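Local coordinates for protein group II chitinase (Ostrinia furnacalis, PDB 6JAV) that probably cleaves internal glycosidic linkages of chitin through this glycoside hydrolase family 18 catalytic domain, one part of a much longer chitin-binding protein, at residues Y251-L265 / M309-F322. Residues are numbered along the deposited sequence; the frame is centred on the assembly and turned at random.
Unlike the reference sequence in segment 251-265: Glu-258 (reference Gly), Asn-259 (reference Asp), Arg-260 (reference Lys), Gly-261 (reference Asp), Ile-262 (reference Ala), His-263 (reference Asn).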
ATOM      1  N   TYR A 251       5.281  -8.130  -1.545  1.00  9.96           N
ATOM      2  CA  TYR A 251       5.185  -9.206  -0.574  1.00  9.75           C
ATOM      3  C   TYR A 251       4.100 -10.166  -1.044  1.00 10.12           C
ATOM      4  O   TYR A 251       3.356  -9.896  -1.999  1.00 10.78           O
ATOM      5  CB  TYR A 251       4.818  -8.648   0.825  1.00  9.83           C
ATOM      6  CG  TYR A 251       3.426  -8.034   0.824  1.00 10.69           C
ATOM      7  CD1 TYR A 251       3.233  -6.716   0.428  1.00 11.42           C
ATOM      8  CD2 TYR A 251       2.314  -8.797   1.183  1.00 10.09           C
ATOM      9  CE1 TYR A 251       1.951  -6.154   0.380  1.00 12.02           C
ATOM     10  CE2 TYR A 251       1.033  -8.271   1.116  1.00 11.74           C
ATOM     11  CZ  TYR A 251       0.876  -6.940   0.719  1.00 12.13           C
ATOM     12  OH  TYR A 251      -0.385  -6.380   0.675  1.00 16.82           O
ATOM     13  N   GLY A 252       4.002 -11.284  -0.334  1.00  9.73           N
ATOM     14  CA  GLY A 252       2.966 -12.251  -0.604  1.00 10.32           C
ATOM     15  C   GLY A 252       2.138 -12.559   0.624  1.00 10.13           C
ATOM     16  O   GLY A 252       2.539 -12.315   1.764  1.00 11.11           O
ATOM     17  N   GLN A 253       0.938 -13.090   0.362  1.00 11.19           N
ATOM     18  CA  GLN A 253       0.090 -13.655   1.399  1.00 10.84           C
ATOM     19  C   GLN A 253       0.345 -15.152   1.473  1.00 11.92           C
ATOM     20  O   GLN A 253       0.333 -15.850   0.444  1.00 12.24           O
ATOM     21  CB  GLN A 253      -1.387 -13.390   1.101  1.00 11.88           C
ATOM     22  CG  GLN A 253      -1.786 -11.923   1.296  1.00 11.73           C
ATOM     23  CD  GLN A 253      -1.971 -11.518   2.756  1.00 14.29           C
ATOM     24  OE1 GLN A 253      -2.117 -12.361   3.657  1.00 15.45           O
ATOM     25  NE2 GLN A 253      -1.984 -10.204   3.004  1.00 15.97           N
ATOM     26  N   SER A 254       0.603 -15.638   2.686  1.00 12.19           N
ATOM     27  CA  SER A 254       0.953 -17.038   2.881  1.00 11.52           C
ATOM     28  C   SER A 254      -0.136 -17.772   3.647  1.00 13.87           C
ATOM     29  O   SER A 254      -0.903 -17.182   4.410  1.00 14.26           O
ATOM     30  CB  SER A 254       2.277 -17.166   3.638  1.00 12.59           C
ATOM     31  OG  SER A 254       2.071 -16.749   4.961  1.00 13.09           O
ATOM     32  N   PHE A 255      -0.173 -19.085   3.435  1.00 13.32           N
ATOM     33  CA  PHE A 255      -1.271 -19.923   3.907  1.00 13.18           C
ATOM     34  C   PHE A 255      -0.707 -21.272   4.338  1.00 13.66           C
ATOM     35  O   PHE A 255       0.232 -21.782   3.722  1.00 15.05           O
ATOM     36  CB  PHE A 255      -2.278 -20.222   2.775  1.00 15.53           C
ATOM     37  CG  PHE A 255      -2.883 -19.001   2.091  1.00 14.69           C
ATOM     38  CD1 PHE A 255      -2.145 -18.274   1.159  1.00 14.22           C
ATOM     39  CD2 PHE A 255      -4.210 -18.649   2.308  1.00 14.65           C
ATOM     40  CE1 PHE A 255      -2.690 -17.181   0.504  1.00 14.86           C
ATOM     41  CE2 PHE A 255      -4.767 -17.552   1.643  1.00 14.92           C
ATOM     42  CZ  PHE A 255      -4.013 -16.836   0.730  1.00 14.92           C
ATOM     43  N   THR A 256      -1.292 -21.845   5.396  1.00 14.62           N
ATOM     44  CA  THR A 256      -1.066 -23.249   5.759  1.00 18.21           C
ATOM     45  C   THR A 256      -2.225 -24.058   5.185  1.00 17.10           C
ATOM     46  O   THR A 256      -3.378 -23.871   5.588  1.00 19.79           O
ATOM     47  CB  THR A 256      -0.943 -23.406   7.274  1.00 18.43           C
ATOM     48  OG1 THR A 256       0.233 -22.717   7.741  1.00 18.46           O
ATOM     49  CG2 THR A 256      -0.787 -24.900   7.643  1.00 21.16           C
ATOM     50  N   ILE A 257      -1.928 -24.894   4.207  1.00 18.09           N
ATOM     51  CA  ILE A 257      -2.976 -25.635   3.510  1.00 21.55           C
ATOM     52  C   ILE A 257      -3.311 -26.896   4.288  1.00 23.88           C
ATOM     53  O   ILE A 257      -2.453 -27.505   4.937  1.00 25.90           O
ATOM     54  CB  ILE A 257      -2.641 -25.923   2.035  1.00 20.84           C
ATOM     55  CG1 ILE A 257      -1.326 -26.678   1.911  1.00 22.99           C
ATOM     56  CG2 ILE A 257      -2.578 -24.608   1.254  1.00 22.52           C
ATOM     57  CD1 ILE A 257      -0.985 -27.089   0.491  1.00 28.66           C
ATOM     58  N   GLU A 258      -4.592 -27.275   4.228  1.00 28.27           N
ATOM     59  CA  GLU A 258      -5.076 -28.420   4.992  1.00 34.09           C
ATOM     60  C   GLU A 258      -4.479 -29.727   4.513  1.00 38.26           C
ATOM     61  O   GLU A 258      -4.424 -30.689   5.286  1.00 45.55           O
ATOM     62  CB  GLU A 258      -6.595 -28.515   4.886  1.00 32.34           C
ATOM     63  CG  GLU A 258      -7.332 -27.565   5.799  1.00 34.53           C
ATOM     64  CD  GLU A 258      -8.808 -27.882   5.874  1.00 53.67           C
ATOM     65  OE1 GLU A 258      -9.245 -28.836   5.192  1.00 59.93           O
ATOM     66  OE2 GLU A 258      -9.531 -27.167   6.602  1.00 50.36           O
ATOM     67  N   ASN A 259      -4.014 -29.780   3.271  1.00 34.70           N
ATOM     68  CA  ASN A 259      -3.685 -31.054   2.645  1.00 56.69           C
ATOM     69  C   ASN A 259      -2.579 -30.804   1.629  1.00 59.51           C
ATOM     70  O   ASN A 259      -2.805 -30.109   0.633  1.00 54.39           O
ATOM     71  CB  ASN A 259      -4.932 -31.610   1.968  1.00 53.19           C
ATOM     72  CG  ASN A 259      -4.879 -33.096   1.794  1.00 56.07           C
ATOM     73  OD1 ASN A 259      -5.023 -33.847   2.757  1.00 61.89           O
ATOM     74  ND2 ASN A 259      -4.685 -33.540   0.556  1.00 54.86           N
ATOM     75  N   ARG A 260      -1.394 -31.372   1.879  1.00 57.40           N
ATOM     76  CA  ARG A 260      -0.260 -31.187   0.977  1.00 52.02           C
ATOM     77  C   ARG A 260      -0.523 -31.750  -0.414  1.00 61.92           C
ATOM     78  O   ARG A 260       0.172 -31.366  -1.364  1.00 57.94           O
ATOM     79  CB  ARG A 260       0.996 -31.853   1.553  1.00 51.33           C
ATOM     80  CG  ARG A 260       0.980 -32.035   3.059  1.00 50.08           C
ATOM     81  CD  ARG A 260       2.375 -32.291   3.606  1.00 54.25           C
ATOM     82  NE  ARG A 260       2.439 -32.020   5.039  1.00 64.46           N
ATOM     83  CZ  ARG A 260       3.462 -31.427   5.647  1.00 61.85           C
ATOM     84  NH1 ARG A 260       4.525 -31.043   4.950  1.00 54.93           N
ATOM     85  NH2 ARG A 260       3.421 -31.217   6.958  1.00 57.90           N
ATOM     86  N   GLY A 261      -1.522 -32.637  -0.554  1.00 58.34           N
ATOM     87  CA  GLY A 261      -1.765 -33.369  -1.791  1.00 52.30           C
ATOM     88  C   GLY A 261      -2.473 -32.593  -2.882  1.00 52.73           C
ATOM     89  O   GLY A 261      -2.333 -32.936  -4.059  1.00 54.02           O
ATOM     90  N   ILE A 262      -3.250 -31.577  -2.530  1.00 43.87           N
ATOM     91  CA  ILE A 262      -3.714 -30.614  -3.516  1.00 42.83           C
ATOM     92  C   ILE A 262      -3.091 -29.270  -3.182  1.00 39.63           C
ATOM     93  O   ILE A 262      -2.874 -28.941  -2.012  1.00 43.46           O
ATOM     94  CB  ILE A 262      -5.249 -30.508  -3.617  1.00 47.55           C
ATOM     95  CG1 ILE A 262      -5.850 -30.101  -2.268  1.00 41.69           C
ATOM     96  CG2 ILE A 262      -5.843 -31.819  -4.149  1.00 52.99           C
ATOM     97  CD1 ILE A 262      -7.319 -29.764  -2.356  1.00 39.28           C
ATOM     98  N   HIS A 263      -2.801 -28.486  -4.222  1.00 34.10           N
ATOM     99  CA  HIS A 263      -2.041 -27.265  -3.977  1.00 30.36           C
ATOM    100  C   HIS A 263      -2.376 -26.132  -4.943  1.00 28.17           C
ATOM    101  O   HIS A 263      -1.524 -25.261  -5.155  1.00 26.46           O
ATOM    102  CB  HIS A 263      -0.549 -27.582  -4.030  1.00 29.31           C
ATOM    103  CG  HIS A 263      -0.184 -28.531  -5.126  1.00 39.22           C
ATOM    104  ND1 HIS A 263      -0.310 -28.211  -6.462  1.00 38.53           N
ATOM    105  CD2 HIS A 263       0.273 -29.806  -5.085  1.00 39.42           C
ATOM    106  CE1 HIS A 263       0.074 -29.240  -7.197  1.00 42.94           C
ATOM    107  NE2 HIS A 263       0.429 -30.220  -6.387  1.00 43.54           N
ATOM    108  N   GLY A 264      -3.567 -26.107  -5.530  1.00 24.50           N
ATOM    109  CA  GLY A 264      -3.951 -25.060  -6.451  1.00 23.21           C
ATOM    110  C   GLY A 264      -4.625 -23.879  -5.771  1.00 18.23           C
ATOM    111  O   GLY A 264      -4.478 -23.646  -4.565  1.00 19.61           O
ATOM    112  N   LEU A 265      -5.380 -23.126  -6.577  1.00 21.12           N
ATOM    113  CA  LEU A 265      -6.172 -22.008  -6.084  1.00 19.55           C
ATOM    114  C   LEU A 265      -7.431 -22.531  -5.412  1.00 22.86           C
ATOM    115  O   LEU A 265      -7.933 -23.607  -5.751  1.00 22.30           O
ATOM    116  CB  LEU A 265      -6.595 -21.110  -7.249  1.00 21.84           C
ATOM    117  CG  LEU A 265      -5.543 -20.295  -8.000  1.00 24.66           C
ATOM    118  CD1 LEU A 265      -6.198 -19.598  -9.195  1.00 21.53           C
ATOM    119  CD2 LEU A 265      -4.864 -19.286  -7.064  1.00 20.71           C
ATOM    120  N   MET A 309      -2.983 -13.010 -13.141  1.00 14.25           N
ATOM    121  CA  MET A 309      -2.470 -12.831 -11.792  1.00 13.33           C
ATOM    122  C   MET A 309      -1.049 -13.357 -11.793  1.00 13.07           C
ATOM    123  O   MET A 309      -0.641 -14.103 -12.698  1.00 13.88           O
ATOM    124  CB  MET A 309      -3.305 -13.601 -10.783  1.00 13.39           C
ATOM    125  CG  MET A 309      -3.256 -15.128 -11.014  1.00 14.86           C
ATOM    126  SD  MET A 309      -4.242 -16.044  -9.848  1.00 17.16           S
ATOM    127  CE  MET A 309      -5.923 -15.735 -10.425  1.00 22.80           C
ATOM    128  N   GLY A 310      -0.299 -12.954 -10.767  1.00 12.85           N
ATOM    129  CA  GLY A 310       1.054 -13.416 -10.577  1.00 12.51           C
ATOM    130  C   GLY A 310       1.135 -14.856 -10.105  1.00 11.38           C
ATOM    131  O   GLY A 310       0.135 -15.585 -10.036  1.00 12.57           O
ATOM    132  N   PRO A 311       2.350 -15.295  -9.789  1.00 12.16           N
ATOM    133  CA  PRO A 311       2.563 -16.695  -9.398  1.00 12.44           C
ATOM    134  C   PRO A 311       2.057 -17.008  -8.004  1.00 10.43           C
ATOM    135  O   PRO A 311       1.783 -16.143  -7.165  1.00 10.77           O
ATOM    136  CB  PRO A 311       4.083 -16.861  -9.441  1.00 11.46           C
ATOM    137  CG  PRO A 311       4.601 -15.460  -9.322  1.00 21.16           C
ATOM    138  CD  PRO A 311       3.604 -14.539  -9.916  1.00 12.79           C
ATOM    139  N   TYR A 312       1.974 -18.312  -7.735  1.00 10.97           N
ATOM    140  CA  TYR A 312       2.007 -18.796  -6.363  1.00 10.88           C
ATOM    141  C   TYR A 312       3.098 -19.853  -6.256  1.00 12.97           C
ATOM    142  O   TYR A 312       3.591 -20.359  -7.263  1.00 13.47           O
ATOM    143  CB  TYR A 312       0.649 -19.301  -5.861  1.00 12.87           C
ATOM    144  CG  TYR A 312       0.078 -20.487  -6.618  1.00 13.66           C
ATOM    145  CD1 TYR A 312       0.413 -21.784  -6.248  1.00 16.59           C
ATOM    146  CD2 TYR A 312      -0.825 -20.303  -7.664  1.00 16.22           C
ATOM    147  CE1 TYR A 312      -0.132 -22.877  -6.917  1.00 18.99           C
ATOM    148  CE2 TYR A 312      -1.376 -21.410  -8.342  1.00 18.08           C
ATOM    149  CZ  TYR A 312      -1.016 -22.670  -7.957  1.00 18.68           C
ATOM    150  OH  TYR A 312      -1.539 -23.774  -8.613  1.00 23.63           O
ATOM    151  N   ALA A 313       3.513 -20.125  -5.030  1.00 11.48           N
ATOM    152  CA  ALA A 313       4.575 -21.107  -4.789  1.00 12.97           C
ATOM    153  C   ALA A 313       4.248 -21.920  -3.548  1.00 13.20           C
ATOM    154  O   ALA A 313       3.619 -21.427  -2.610  1.00 12.94           O
ATOM    155  CB  ALA A 313       5.943 -20.421  -4.638  1.00 12.41           C
ATOM    156  N   TYR A 314       4.709 -23.184  -3.516  1.00 14.97           N
ATOM    157  CA  TYR A 314       4.329 -24.025  -2.387  1.00 15.94           C
ATOM    158  C   TYR A 314       5.406 -25.056  -2.082  1.00 12.42           C
ATOM    159  O   TYR A 314       6.225 -25.404  -2.934  1.00 15.86           O
ATOM    160  CB  TYR A 314       2.972 -24.720  -2.605  1.00 14.69           C
ATOM    161  CG  TYR A 314       2.982 -25.673  -3.788  1.00 18.39           C
ATOM    162  CD1 TYR A 314       2.723 -25.226  -5.082  1.00 19.60           C
ATOM    163  CD2 TYR A 314       3.300 -27.018  -3.607  1.00 21.45           C
ATOM    164  CE1 TYR A 314       2.760 -26.091  -6.165  1.00 21.69           C
ATOM    165  CE2 TYR A 314       3.328 -27.883  -4.672  1.00 20.53           C
ATOM    166  CZ  TYR A 314       3.065 -27.424  -5.944  1.00 23.86           C
ATOM    167  OH  TYR A 314       3.111 -28.309  -6.999  1.00 27.97           O
ATOM    168  N   LYS A 315       5.398 -25.509  -0.832  1.00 14.90           N
ATOM    169  CA  LYS A 315       6.228 -26.636  -0.417  1.00 16.12           C
ATOM    170  C   LYS A 315       5.596 -27.226   0.830  1.00 16.55           C
ATOM    171  O   LYS A 315       5.295 -26.504   1.785  1.00 17.49           O
ATOM    172  CB  LYS A 315       7.668 -26.203  -0.138  1.00 17.52           C
ATOM    173  CG  LYS A 315       8.554 -27.407   0.211  1.00 19.72           C
ATOM    174  CD  LYS A 315       9.989 -27.028   0.360  1.00 25.00           C
ATOM    175  CE  LYS A 315      10.844 -28.272   0.581  1.00 27.29           C
ATOM    176  NZ  LYS A 315      12.235 -27.888   0.965  1.00 28.52           N
ATOM    177  N   GLY A 316       5.373 -28.536   0.811  1.00 22.28           N
ATOM    178  CA  GLY A 316       4.721 -29.153   1.953  1.00 22.28           C
ATOM    179  C   GLY A 316       3.344 -28.556   2.129  1.00 19.72           C
ATOM    180  O   GLY A 316       2.571 -28.438   1.174  1.00 24.43           O
ATOM    181  N   ASN A 317       3.044 -28.111   3.349  1.00 18.49           N
ATOM    182  CA  ASN A 317       1.759 -27.486   3.632  1.00 19.28           C
ATOM    183  C   ASN A 317       1.821 -25.954   3.627  1.00 19.10           C
ATOM    184  O   ASN A 317       0.917 -25.311   4.162  1.00 20.39           O
ATOM    185  CB  ASN A 317       1.147 -28.032   4.930  1.00 22.24           C
ATOM    186  CG  ASN A 317       1.831 -27.514   6.190  1.00 26.33           C
ATOM    187  OD1 ASN A 317       2.887 -26.879   6.142  1.00 24.04           O
ATOM    188  ND2 ASN A 317       1.218 -27.790   7.334  1.00 30.97           N
ATOM    189  N   GLN A 318       2.860 -25.370   3.040  1.00 17.91           N
ATOM    190  CA  GLN A 318       2.992 -23.917   2.955  1.00 16.69           C
ATOM    191  C   GLN A 318       2.754 -23.460   1.522  1.00 15.96           C
ATOM    192  O   GLN A 318       3.210 -24.099   0.573  1.00 15.34           O
ATOM    193  CB  GLN A 318       4.390 -23.499   3.386  1.00 14.73           C
ATOM    194  CG  GLN A 318       4.660 -23.827   4.851  1.00 17.46           C
ATOM    195  CD  GLN A 318       3.696 -23.114   5.768  1.00 18.32           C
ATOM    196  OE1 GLN A 318       3.691 -21.881   5.845  1.00 18.27           O
ATOM    197  NE2 GLN A 318       2.852 -23.872   6.454  1.00 20.00           N
ATOM    198  N   TRP A 319       2.041 -22.334   1.368  1.00 14.29           N
ATOM    199  CA  TRP A 319       1.623 -21.859   0.050  1.00 13.52           C
ATOM    200  C   TRP A 319       1.615 -20.330   0.092  1.00 10.40           C
ATOM    201  O   TRP A 319       1.119 -19.755   1.068  1.00 13.28           O
ATOM    202  CB  TRP A 319       0.199 -22.389  -0.189  1.00 14.74           C
ATOM    203  CG  TRP A 319      -0.401 -22.325  -1.567  1.00 14.88           C
ATOM    204  CD1 TRP A 319      -0.555 -23.377  -2.457  1.00 16.43           C
ATOM    205  CD2 TRP A 319      -1.060 -21.201  -2.169  1.00 13.35           C
ATOM    206  NE1 TRP A 319      -1.225 -22.950  -3.585  1.00 15.84           N
ATOM    207  CE2 TRP A 319      -1.544 -21.621  -3.435  1.00 15.31           C
ATOM    208  CE3 TRP A 319      -1.259 -19.861  -1.776  1.00 13.43           C
ATOM    209  CZ2 TRP A 319      -2.225 -20.763  -4.299  1.00 13.24           C
ATOM    210  CZ3 TRP A 319      -1.953 -19.004  -2.635  1.00 14.01           C
ATOM    211  CH2 TRP A 319      -2.416 -19.455  -3.885  1.00 14.63           C
ATOM    212  N   VAL A 320       2.155 -19.671  -0.934  1.00 11.15           N
ATOM    213  CA  VAL A 320       2.220 -18.200  -0.922  1.00 11.24           C
ATOM    214  C   VAL A 320       1.908 -17.660  -2.309  1.00 11.48           C
ATOM    215  O   VAL A 320       2.364 -18.203  -3.316  1.00 12.36           O
ATOM    216  CB  VAL A 320       3.602 -17.723  -0.412  1.00 11.01           C
ATOM    217  CG1 VAL A 320       4.721 -18.157  -1.342  1.00 11.84           C
ATOM    218  CG2 VAL A 320       3.613 -16.180  -0.215  1.00 12.67           C
ATOM    219  N   SER A 321       1.122 -16.575  -2.373  1.00 10.52           N
ATOM    220  CA  SER A 321       0.866 -15.918  -3.650  1.00  9.52           C
ATOM    221  C   SER A 321       1.480 -14.527  -3.626  1.00  9.51           C
ATOM    222  O   SER A 321       1.502 -13.877  -2.577  1.00 10.93           O
ATOM    223  CB  SER A 321      -0.638 -15.826  -3.939  1.00 10.65           C
ATOM    224  OG  SER A 321      -1.309 -15.114  -2.921  1.00 11.03           O
ATOM    225  N   PHE A 322       1.979 -14.078  -4.777  1.00  8.90           N
ATOM    226  CA  PHE A 322       2.837 -12.893  -4.817  1.00  9.73           C
ATOM    227  C   PHE A 322       2.984 -12.417  -6.256  1.00  9.62           C
ATOM    228  O   PHE A 322       2.530 -13.066  -7.207  1.00 10.37           O
ATOM    229  CB  PHE A 322       4.215 -13.202  -4.187  1.00  9.54           C
ATOM    230  CG  PHE A 322       5.026 -14.189  -4.973  1.00  9.74           C
ATOM    231  CD1 PHE A 322       4.745 -15.555  -4.888  1.00 11.17           C
ATOM    232  CD2 PHE A 322       6.028 -13.772  -5.838  1.00  9.95           C
ATOM    233  CE1 PHE A 322       5.482 -16.488  -5.636  1.00 11.32           C
ATOM    234  CE2 PHE A 322       6.783 -14.722  -6.586  1.00 12.22           C
ATOM    235  CZ  PHE A 322       6.476 -16.070  -6.475  1.00 11.59           C
TER
HETATM  236  O   HOH W   1      -1.341 -29.063   7.323  1.00 42.30           O
HETATM  237  O   HOH W   2       5.417 -28.606   5.210  1.00 41.35           O
HETATM  238  O   HOH W   3      -0.754 -26.541  -8.239  1.00 34.61           O
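Trp-319 turns an edge of its indole to the face of the Phe-255 ring, an offset edge-to-face pair with planes at 84° and CE3 3.5 Å from Phe-255 CD1. The other end of the indole is pinned by NE1, which donates to His-263 O at 2.8 Å; the oxygen lies in the indole plane, whereas the N-H arrives well above the carbonyl plane. CG set anti to the backbone N (chi1 -167°) carries the ring across to this loop. Ile-257 CG2 packs on Trp-319 CB, Leu-265 CD2 touches the indole rim at CH2, and Tyr-312 CB lies over the rim of one indole face.

The imidazole of the same His-263 lies over the Tyr-314 phenol in an offset stack, the rings nearly parallel and their centroids 4.2 Å apart, while its CB sits above the phenol face. At the hairpin turn, the Arg-260 guanidinium stacks on the Asn-317 amide, planes 8° apart, and a water joins Asn-317 ND2 to Ile-257 O. Gln-318 NE2 gives one hydrogen to Thr-256 OG1 (3.1 Å), which also bonds to Gly-272 O, and one, almost straight, to Asn-317 OD1 (3.0 Å), fixing the amide's rotation; its OE1 accepts from Glu-274 N.

Between the Phe-255/Trp-319 face and the Thr-256/Gln-318 face the backbones pair antiparallel. Phe-255 with Trp-319 and Gln-253 with Ser-321 are hydrogen-bonded pairs, though the bond from Gln-253 N is weak; Ile-257 N extends the ladder to Asn-317 O at 2.9 Å. Strand 244-257 thus runs on from the TIM barrel, where it pairs with strands 192-195 and 342-346, into the small alpha+beta insertion domain of family 18 chitinases: strands 318-321, 312-315 and 300-302 follow as antiparallel neighbours, and helix 287-296 packs against Val-320 and Phe-322.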